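PDB 5HWK: glutathione-specific gamma-glutamylcyclotransferase from Saccharomyces cerevisiae S288c, which cleaves glutathione, and no other gamma-glutamyl peptide, into 5-oxo-L-proline and the dipeptide Cys-Gly, which is then open to further hydrolysis. Local coordinates for residues R37-S42 and R55-I60; N76-S81 and D218-A223; S192-L197 and T227-R232. All coordinates share one frame; numbering follows the deposited sequence.

Contact 1, the bulged strand pair, and contacts 2 and 3, at the two ends of helix 219-232, form one connected set. Contact 1 lies between the catalytic pocket and the helices. The side chain of Val-56 comes within about 4 Å of that of Glu-115, probably the proton acceptor, and the side chain of Leu-59 is about 7 Å from the bound benzoic acid. The centres of contacts 2 and 3 are about 18 Å apart. Contact 2 is tied to contact 1 by a salt bridge between Arg-37 NH2 and Asp-218 OD2 (3.0 Å); contact 3 reaches it through Arg-55 N and Asn-193 OD1, 2.8 Å apart.

Contact 1: R37-S42 and R55-I60; sequences RRFWQS and RVATLI
Arg-37 and Leu-59 form a non-hydrogen-bonded antiparallel pair, with Arg-37 CB resting 3.8 Å from Leu-59 CD2. Beyond CD the Arg-37 chain bends away, and its guanidinium binds Tyr-13 O, Ile-93 O and Asp-218. Arg-38 and Thr-58 come next as a hydrogen-bonded pair: Arg-38 N gives to Thr-58 O at 3.0 Å, and Thr-58 N returns a bond to Arg-38 O at 2.9 Å. The Arg-38 chain turns back at chi2 (-66°); its NE is hydrogen-bonded to Asn-74 OD1 and its NH1 to Arg-37 O, from above the carbonyl plane.

At Phe-39, the centre of an inverse gamma turn, the strand kinks. The ring lays one face over the Val-56 to Ala-57 peptide, with Ala-57 N over its centre, and CE1 touches Ala-57 CB at 4.0 Å. Phe-39 O is buried without a hydrogen-bonding partner; Arg-55 CD packs against it at 3.5 Å. Trp-40 points its CB away from the partner strand, yet CE3 of its indole reaches Ile-60 CD1 at 3.5 Å. Pairing resumes at Gln-41 one residue out of step, which makes this a beta bulge: Val-56 N bonds firmly to Gln-41 O (2.8 Å), whereas the return bond from Gln-41 N to Val-56 O is weak. Ser-42 closes the segment opposite Arg-55, whose NE forms a salt bridge with Glu-174.

The other edge of strand 54-61 in this bulged antiparallel pair bonds to helix 193-205, Ala-57 N to Tyr-196 OH and Arg-55 N to Asn-193 OD1, and the Phe-39 ring projects among helices 176-185, 193-205 and 219-232.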
loop_
_atom_site.group_PDB
_atom_site.type_symbol
_atom_site.label_atom_id
_atom_site.label_comp_id
_atom_site.label_asym_id
_atom_site.label_seq_id
_atom_site.Cartn_x
_atom_site.Cartn_y
_atom_site.Cartn_z
ATOM N N ARG A 37 0.111 -4.607 3.535
ATOM C CA ARG A 37 1.167 -4.034 2.690
ATOM C C ARG A 37 2.505 -4.692 3.051
ATOM O O ARG A 37 2.836 -4.797 4.235
ATOM C CB ARG A 37 1.280 -2.529 2.903
ATOM C CG ARG A 37 2.478 -1.878 2.211
ATOM C CD ARG A 37 2.512 -0.371 2.360
ATOM N NE ARG A 37 2.382 -0.014 3.751
ATOM C CZ ARG A 37 1.627 0.991 4.180
ATOM N NH1 ARG A 37 1.101 1.869 3.309
ATOM N NH2 ARG A 37 1.416 1.159 5.480
ATOM N N ARG A 38 3.223 -5.189 2.042
ATOM C CA ARG A 38 4.500 -5.851 2.286
ATOM C C ARG A 38 5.476 -5.394 1.218
ATOM O O ARG A 38 5.101 -5.118 0.078
ATOM C CB ARG A 38 4.353 -7.397 2.197
ATOM C CG ARG A 38 3.578 -8.049 3.356
ATOM C CD ARG A 38 4.343 -7.899 4.650
ATOM N NE ARG A 38 3.733 -8.536 5.813
ATOM C CZ ARG A 38 2.868 -7.948 6.636
ATOM N NH1 ARG A 38 2.417 -6.715 6.383
ATOM N NH2 ARG A 38 2.429 -8.617 7.704
ATOM N N PHE A 39 6.770 -5.395 1.569
ATOM C CA PHE A 39 7.805 -5.019 0.596
ATOM C C PHE A 39 8.262 -6.271 -0.166
ATOM O O PHE A 39 9.412 -6.723 -0.108
ATOM C CB PHE A 39 8.969 -4.309 1.278
ATOM C CG PHE A 39 8.780 -2.816 1.465
ATOM C CD1 PHE A 39 7.617 -2.296 1.996
ATOM C CD2 PHE A 39 9.820 -1.943 1.143
ATOM C CE1 PHE A 39 7.471 -0.929 2.189
ATOM C CE2 PHE A 39 9.710 -0.606 1.356
ATOM C CZ PHE A 39 8.535 -0.082 1.856
ATOM N N TRP A 40 7.281 -6.877 -0.846
ATOM C CA TRP A 40 7.396 -8.150 -1.548
ATOM C C TRP A 40 7.350 -8.004 -3.057
ATOM O O TRP A 40 7.081 -8.993 -3.762
ATOM C CB TRP A 40 6.352 -9.131 -1.047
ATOM C CG TRP A 40 6.567 -9.564 0.361
ATOM C CD1 TRP A 40 7.647 -9.276 1.174
ATOM C CD2 TRP A 40 5.722 -10.437 1.104
ATOM N NE1 TRP A 40 7.477 -9.887 2.396
ATOM C CE2 TRP A 40 6.305 -10.608 2.378
ATOM C CE3 TRP A 40 4.497 -11.053 0.833
ATOM C CZ2 TRP A 40 5.703 -11.374 3.378
ATOM C CZ3 TRP A 40 3.902 -11.823 1.834
ATOM C CH2 TRP A 40 4.512 -11.976 3.081
ATOM N N GLN A 41 7.624 -6.804 -3.572
ATOM C CA GLN A 41 7.716 -6.545 -4.993
ATOM C C GLN A 41 9.146 -6.098 -5.294
ATOM O O GLN A 41 9.712 -5.276 -4.574
ATOM C CB GLN A 41 6.693 -5.487 -5.390
ATOM C CG GLN A 41 6.663 -5.173 -6.860
ATOM C CD GLN A 41 5.808 -6.174 -7.633
ATOM O OE1 GLN A 41 5.405 -7.218 -7.102
ATOM N NE2 GLN A 41 5.495 -5.843 -8.878
ATOM N N SER A 42 9.792 -6.712 -6.274
ATOM C CA SER A 42 11.140 -6.241 -6.590
ATOM C C SER A 42 11.105 -5.013 -7.505
ATOM O O SER A 42 10.136 -4.794 -8.231
ATOM C CB SER A 42 11.917 -7.346 -7.262
ATOM O OG SER A 42 11.276 -7.621 -8.451
ATOM N N ARG A 55 13.496 -3.692 -3.230
ATOM C CA ARG A 55 12.222 -4.108 -2.665
ATOM C C ARG A 55 11.328 -2.902 -2.491
ATOM O O ARG A 55 11.695 -1.935 -1.809
ATOM C CB ARG A 55 12.346 -4.802 -1.315
ATOM C CG ARG A 55 13.171 -6.022 -1.325
ATOM C CD ARG A 55 12.344 -7.150 -1.928
ATOM N NE ARG A 55 13.013 -8.458 -1.854
ATOM C CZ ARG A 55 13.796 -8.904 -2.814
ATOM N NH1 ARG A 55 14.066 -8.188 -3.885
ATOM N NH2 ARG A 55 14.328 -10.109 -2.693
ATOM N N VAL A 56 10.100 -2.976 -3.032
ATOM C CA VAL A 56 9.139 -1.882 -2.935
ATOM C C VAL A 56 7.793 -2.477 -2.532
ATOM O O VAL A 56 7.645 -3.688 -2.390
ATOM C CB VAL A 56 9.086 -1.079 -4.254
ATOM C CG1 VAL A 56 10.391 -0.312 -4.461
ATOM C CG2 VAL A 56 8.765 -1.956 -5.435
ATOM N N ALA A 57 6.830 -1.595 -2.260
ATOM C CA ALA A 57 5.595 -2.034 -1.611
ATOM C C ALA A 57 4.576 -2.622 -2.585
ATOM O O ALA A 57 4.391 -2.126 -3.705
ATOM C CB ALA A 57 4.950 -0.844 -0.915
ATOM N N THR A 58 3.876 -3.644 -2.121
ATOM C CA THR A 58 2.657 -4.117 -2.795
ATOM C C THR A 58 1.623 -4.386 -1.725
ATOM O O THR A 58 1.921 -4.401 -0.553
ATOM C CB THR A 58 2.990 -5.328 -3.702
ATOM O OG1 THR A 58 1.818 -5.667 -4.437
ATOM C CG2 THR A 58 3.412 -6.534 -2.910
ATOM N N LEU A 59 0.364 -4.569 -2.138
ATOM C CA LEU A 59 -0.708 -4.902 -1.211
ATOM C C LEU A 59 -1.146 -6.318 -1.518
ATOM O O LEU A 59 -1.245 -6.704 -2.686
ATOM C CB LEU A 59 -1.933 -4.049 -1.495
ATOM C CG LEU A 59 -1.967 -2.652 -1.007
ATOM C CD1 LEU A 59 -3.403 -2.092 -1.319
ATOM C CD2 LEU A 59 -1.649 -2.580 0.468
ATOM N N ILE A 60 -1.433 -7.087 -0.484
ATOM C CA ILE A 60 -1.900 -8.448 -0.666
ATOM C C ILE A 60 -3.301 -8.533 -0.083
ATOM O O ILE A 60 -3.518 -8.178 1.085
ATOM C CB ILE A 60 -0.954 -9.438 0.011
ATOM C CG1 ILE A 60 0.455 -9.119 -0.467
ATOM C CG2 ILE A 60 -1.383 -10.834 -0.333
ATOM C CD1 ILE A 60 1.405 -9.420 0.537
#

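Contact 2: N76-S81 and D218-A223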
loop_
_atom_site.group_PDB
_atom_site.type_symbol
_atom_site.label_atom_id
_atom_site.label_comp_id
_atom_site.label_asym_id
_atom_site.label_seq_id
_atom_site.Cartn_x
_atom_site.Cartn_y
_atom_site.Cartn_z
ATOM N N ASN A 76 -0.270 -12.620 10.652
ATOM C CA ASN A 76 -0.558 -12.731 12.079
ATOM C C ASN A 76 0.626 -12.301 12.940
ATOM O O ASN A 76 0.433 -11.788 14.046
ATOM C CB ASN A 76 -1.022 -14.147 12.440
ATOM C CG ASN A 76 -2.457 -14.405 12.044
ATOM O OD1 ASN A 76 -3.260 -13.467 11.969
ATOM N ND2 ASN A 76 -2.790 -15.664 11.772
ATOM N N LEU A 77 1.852 -12.454 12.436
ATOM C CA LEU A 77 3.030 -12.059 13.197
ATOM C C LEU A 77 3.033 -10.568 13.504
ATOM O O LEU A 77 3.530 -10.158 14.557
ATOM C CB LEU A 77 4.284 -12.444 12.403
ATOM C CG LEU A 77 5.654 -12.258 13.050
ATOM C CD1 LEU A 77 5.682 -12.920 14.426
ATOM C CD2 LEU A 77 6.758 -12.815 12.141
ATOM N N TYR A 78 2.471 -9.741 12.612
ATOM C CA TYR A 78 2.528 -8.295 12.766
ATOM C C TYR A 78 1.181 -7.631 12.980
ATOM O O TYR A 78 1.125 -6.402 13.060
ATOM C CB TYR A 78 3.255 -7.644 11.579
ATOM C CG TYR A 78 4.665 -8.165 11.432
ATOM C CD1 TYR A 78 5.656 -7.750 12.306
ATOM C CD2 TYR A 78 5.022 -9.061 10.416
ATOM C CE1 TYR A 78 6.963 -8.226 12.188
ATOM C CE2 TYR A 78 6.325 -9.532 10.295
ATOM C CZ TYR A 78 7.278 -9.122 11.188
ATOM O OH TYR A 78 8.557 -9.592 11.058
ATOM N N SER A 79 0.098 -8.386 13.082
ATOM C CA SER A 79 -1.227 -7.803 13.198
ATOM C C SER A 79 -1.638 -7.727 14.661
ATOM O O SER A 79 -1.447 -8.684 15.417
ATOM C CB SER A 79 -2.221 -8.683 12.459
ATOM O OG SER A 79 -3.530 -8.232 12.731
ATOM N N GLU A 80 -2.241 -6.595 15.050
ATOM C CA GLU A 80 -2.868 -6.478 16.375
ATOM C C GLU A 80 -4.143 -7.300 16.511
ATOM O O GLU A 80 -4.664 -7.425 17.623
ATOM C CB GLU A 80 -3.157 -5.015 16.724
ATOM C CG GLU A 80 -1.880 -4.190 16.804
ATOM C CD GLU A 80 -2.003 -2.961 17.692
ATOM O OE1 GLU A 80 -3.120 -2.678 18.174
ATOM O OE2 GLU A 80 -0.971 -2.280 17.906
ATOM N N SER A 81 -4.648 -7.862 15.421
ATOM C CA SER A 81 -5.837 -8.694 15.434
ATOM C C SER A 81 -5.514 -10.169 15.225
ATOM O O SER A 81 -6.427 -10.958 14.945
ATOM C CB SER A 81 -6.822 -8.190 14.381
ATOM O OG SER A 81 -7.269 -6.894 14.711
ATOM N N ASP A 218 1.996 0.688 11.863
ATOM C CA ASP A 218 2.288 -0.456 11.013
ATOM C C ASP A 218 3.472 -1.217 11.623
ATOM O O ASP A 218 4.625 -0.831 11.440
ATOM C CB ASP A 218 2.571 0.012 9.587
ATOM C CG ASP A 218 2.692 -1.155 8.591
ATOM O OD1 ASP A 218 3.178 -2.241 8.976
ATOM O OD2 ASP A 218 2.316 -0.976 7.411
ATOM N N HIS A 219 3.178 -2.317 12.331
ATOM C CA HIS A 219 4.212 -3.083 13.028
ATOM C C HIS A 219 5.186 -3.748 12.071
ATOM O O HIS A 219 6.381 -3.898 12.390
ATOM C CB HIS A 219 3.559 -4.128 13.929
ATOM C CG HIS A 219 2.705 -3.529 14.999
ATOM N ND1 HIS A 219 3.229 -2.748 16.004
ATOM C CD2 HIS A 219 1.368 -3.572 15.212
ATOM C CE1 HIS A 219 2.254 -2.349 16.801
ATOM N NE2 HIS A 219 1.113 -2.832 16.338
ATOM N N TYR A 220 4.709 -4.171 10.904
ATOM C CA TYR A 220 5.617 -4.736 9.904
ATOM C C TYR A 220 6.625 -3.686 9.443
ATOM O O TYR A 220 7.832 -3.943 9.418
ATOM C CB TYR A 220 4.819 -5.253 8.717
ATOM C CG TYR A 220 5.652 -5.508 7.491
ATOM C CD1 TYR A 220 6.397 -6.692 7.369
ATOM C CD2 TYR A 220 5.760 -4.561 6.460
ATOM C CE1 TYR A 220 7.206 -6.921 6.259
ATOM C CE2 TYR A 220 6.532 -4.809 5.369
ATOM C CZ TYR A 220 7.245 -5.994 5.257
ATOM O OH TYR A 220 7.967 -6.224 4.121
ATOM N N LEU A 221 6.142 -2.489 9.099
ATOM C CA LEU A 221 7.047 -1.468 8.598
ATOM C C LEU A 221 8.025 -1.038 9.689
ATOM O O LEU A 221 9.203 -0.795 9.415
ATOM C CB LEU A 221 6.254 -0.263 8.119
ATOM C CG LEU A 221 6.802 0.466 6.915
ATOM C CD1 LEU A 221 6.986 -0.554 5.751
ATOM C CD2 LEU A 221 5.838 1.581 6.570
ATOM N N THR A 222 7.565 -0.985 10.940
ATOM C CA THR A 222 8.468 -0.654 12.042
ATOM C C THR A 222 9.572 -1.700 12.204
ATOM O O THR A 222 10.738 -1.350 12.388
ATOM C CB THR A 222 7.676 -0.541 13.326
ATOM O OG1 THR A 222 6.815 0.584 13.207
ATOM C CG2 THR A 222 8.621 -0.279 14.478
ATOM N N ALA A 223 9.228 -2.989 12.115
ATOM C CA ALA A 223 10.228 -4.042 12.235
ATOM C C ALA A 223 11.164 -4.023 11.032
ATOM O O ALA A 223 12.382 -4.185 11.174
ATOM C CB ALA A 223 9.543 -5.399 12.346
HETATM O O HOH W 1 0.664 -3.901 11.930
#
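Tyr-78, at the C-terminal end of helix 69-78, meets the start of helix 219-232 along most of its side chain. Its CB lies 3.8 Å from Tyr-220 N, and CG, set anti to the carbonyl carbon (chi1 -59°), comes close to both CA and CB of Tyr-220. Tyr-220 CA sits over the ring face, 4.2 Å from the centroid, a CH-pi contact. On one side of the ring CD1 approaches His-219 O, and beyond it CE1 touches Ala-223 CB at 3.8 Å. On the other side CD2 and CE2 meet Tyr-220 CD1, whose ring turns its edge toward the Tyr-78 face in a T-shaped pair (planes at 77°).

Tyr-78 O lies near the edge of the His-219 ring and is bridged through water 1 to His-219 N in the first turn of the helix, which Asp-218 N-caps. In the loop after helix 69-78, Glu-80 OE2 accepts a bond from His-219 NE2 through its anti lone pair at 2.7 Å, with carboxylate and imidazole nearly coplanar.

The aromatic packing is flanked by a surface His-carboxylate bond, in which an ionised Glu-80 would be expected to stabilise a protonated imidazole, though solvent would probably weaken the effect.

Contact 3: S192-L197 and T227-R232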
loop_
_atom_site.group_PDB
_atom_site.type_symbol
_atom_site.label_atom_id
_atom_site.label_comp_id
_atom_site.label_asym_id
_atom_site.label_seq_id
_atom_site.Cartn_x
_atom_site.Cartn_y
_atom_site.Cartn_z
ATOM N N SER A 192 18.415 5.396 -3.175
ATOM C CA SER A 192 18.629 4.168 -2.439
ATOM C C SER A 192 17.293 3.531 -2.094
ATOM O O SER A 192 16.238 4.194 -1.963
ATOM C CB SER A 192 19.399 4.389 -1.143
ATOM O OG SER A 192 18.603 5.121 -0.232
ATOM N N ASN A 193 17.324 2.231 -1.911
ATOM C CA ASN A 193 16.101 1.541 -1.486
ATOM C C ASN A 193 15.755 1.983 -0.065
ATOM O O ASN A 193 14.572 2.108 0.284
ATOM C CB ASN A 193 16.376 0.037 -1.553
ATOM C CG ASN A 193 15.117 -0.848 -1.574
ATOM O OD1 ASN A 193 15.277 -2.011 -1.915
ATOM N ND2 ASN A 193 13.931 -0.313 -1.296
ATOM N N TYR A 194 16.772 2.324 0.739
ATOM C CA TYR A 194 16.510 2.818 2.081
ATOM C C TYR A 194 15.716 4.112 2.055
ATOM O O TYR A 194 14.806 4.295 2.879
ATOM C CB TYR A 194 17.859 3.036 2.766
ATOM C CG TYR A 194 17.862 3.745 4.083
ATOM C CD1 TYR A 194 17.235 3.210 5.213
ATOM C CD2 TYR A 194 18.660 4.868 4.258
ATOM C CE1 TYR A 194 17.325 3.868 6.445
ATOM C CE2 TYR A 194 18.723 5.503 5.427
ATOM C CZ TYR A 194 18.073 5.011 6.516
ATOM O OH TYR A 194 18.231 5.704 7.694
ATOM N N GLU A 195 16.066 5.028 1.143
ATOM C CA GLU A 195 15.321 6.288 1.021
ATOM C C GLU A 195 13.837 6.005 0.720
ATOM O O GLU A 195 12.962 6.702 1.245
ATOM C CB GLU A 195 15.895 7.151 -0.101
ATOM C CG GLU A 195 15.207 8.477 -0.194
ATOM C CD GLU A 195 15.509 9.285 -1.478
ATOM O OE1 GLU A 195 15.827 8.693 -2.549
ATOM O OE2 GLU A 195 15.340 10.518 -1.435
ATOM N N TYR A 196 13.542 5.064 -0.180
ATOM C CA TYR A 196 12.142 4.729 -0.434
ATOM C C TYR A 196 11.418 4.312 0.852
ATOM O O TYR A 196 10.303 4.789 1.142
ATOM C CB TYR A 196 12.087 3.610 -1.453
ATOM C CG TYR A 196 10.735 3.042 -1.757
ATOM C CD1 TYR A 196 10.223 1.981 -1.004
ATOM C CD2 TYR A 196 9.984 3.541 -2.827
ATOM C CE1 TYR A 196 8.976 1.434 -1.292
ATOM C CE2 TYR A 196 8.723 2.994 -3.145
ATOM C CZ TYR A 196 8.215 1.976 -2.354
ATOM O OH TYR A 196 7.002 1.380 -2.677
ATOM N N LEU A 197 12.042 3.444 1.661
ATOM C CA LEU A 197 11.411 3.052 2.924
ATOM C C LEU A 197 11.261 4.237 3.857
ATOM O O LEU A 197 10.226 4.411 4.507
ATOM C CB LEU A 197 12.229 1.952 3.592
ATOM C CG LEU A 197 11.843 1.434 4.958
ATOM C CD1 LEU A 197 10.385 0.974 4.990
ATOM C CD2 LEU A 197 12.770 0.278 5.360
ATOM N N THR A 227 15.187 -3.320 11.299
ATOM C CA THR A 227 16.137 -4.315 10.826
ATOM C C THR A 227 17.063 -3.740 9.762
ATOM O O THR A 227 18.269 -4.013 9.782
ATOM C CB THR A 227 15.388 -5.528 10.297
ATOM O OG1 THR A 227 14.496 -5.987 11.313
ATOM C CG2 THR A 227 16.377 -6.648 9.950
ATOM N N VAL A 228 16.529 -2.933 8.837
ATOM C CA VAL A 228 17.366 -2.246 7.854
ATOM C C VAL A 228 18.387 -1.368 8.571
ATOM O O VAL A 228 19.569 -1.351 8.213
ATOM C CB VAL A 228 16.491 -1.395 6.914
ATOM C CG1 VAL A 228 17.336 -0.450 6.065
ATOM C CG2 VAL A 228 15.708 -2.299 5.994
ATOM N N ASN A 229 17.966 -0.642 9.604
ATOM C CA ASN A 229 18.928 0.181 10.345
ATOM C C ASN A 229 20.010 -0.669 11.006
ATOM O O ASN A 229 21.176 -0.251 11.079
ATOM C CB ASN A 229 18.208 1.051 11.376
ATOM C CG ASN A 229 17.445 2.228 10.737
ATOM O OD1 ASN A 229 17.779 2.664 9.643
ATOM N ND2 ASN A 229 16.445 2.764 11.449
ATOM N N LYS A 230 19.660 -1.865 11.489
ATOM C CA LYS A 230 20.689 -2.734 12.055
ATOM C C LYS A 230 21.710 -3.134 11.003
ATOM O O LYS A 230 22.919 -3.163 11.282
ATOM C CB LYS A 230 20.052 -3.986 12.638
ATOM C CG LYS A 230 19.285 -3.762 13.912
ATOM C CD LYS A 230 18.973 -5.087 14.585
ATOM N N TYR A 231 21.249 -3.459 9.792
ATOM C CA TYR A 231 22.182 -3.809 8.721
ATOM C C TYR A 231 23.027 -2.620 8.302
ATOM O O TYR A 231 24.210 -2.779 8.024
ATOM C CB TYR A 231 21.455 -4.411 7.517
ATOM C CG TYR A 231 21.158 -5.875 7.722
ATOM C CD1 TYR A 231 22.194 -6.811 7.780
ATOM C CD2 TYR A 231 19.839 -6.329 7.880
ATOM C CE1 TYR A 231 21.932 -8.124 7.985
ATOM C CE2 TYR A 231 19.583 -7.663 8.093
ATOM C CZ TYR A 231 20.638 -8.544 8.151
ATOM O OH TYR A 231 20.395 -9.876 8.348
ATOM N N ARG A 232 22.465 -1.414 8.292
ATOM C CA ARG A 232 23.238 -0.243 7.892
ATOM C C ARG A 232 24.207 0.230 8.963
ATOM O O ARG A 232 25.192 0.885 8.623
ATOM C CB ARG A 232 22.307 0.927 7.551
ATOM C CG ARG A 232 21.520 0.655 6.299
ATOM C CD ARG A 232 20.582 1.788 5.940
ATOM N NE ARG A 232 21.296 2.882 5.223
ATOM C CZ ARG A 232 21.544 4.079 5.733
ATOM N NH1 ARG A 232 21.207 4.352 6.989
ATOM N NH2 ARG A 232 22.144 4.999 4.991
HETATM O O HOH W 2 16.239 5.410 9.681
#
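Tyr-194 and Arg-232 lie flat against each other, the guanidinium over one face of the phenol ring. The two planes differ by only 15° and CZ is 3.6 Å from the ring centroid, a cation-pi stack. The side chains cross at about a right angle. Arg-232 CD stands more squarely over the ring, a CH-pi contact nearly on the ring normal; a bend at chi3 (82°) turns NE toward Tyr-194 CD2, and CZ follows over the CD2-CE2 side.

Near the CD1-CE1 side of the ring, Val-228 CG1 packs against Tyr-194 CD1 at 3.8 Å, and Asn-229 OD1 comes to 3.4 Å from CE1 with its amide turned steeply to the ring. Water 2 joins the two polar ends, lying 2.8 Å from Tyr-194 OH and donating to Asn-229 OD1. Deeper in, Leu-197 CD2 and Val-228 CG2 meet at 4.0 Å as their side chains slide past one another in opposite directions.

Helices 193-197 and 227-232 run roughly antiparallel (148°), their axes 11.8 Å apart, a spacing bridged by these long side chains. The contact grades from aliphatic packing inside to a stacked cation at the surface, whose attraction for the phenol is probably partly electrostatic.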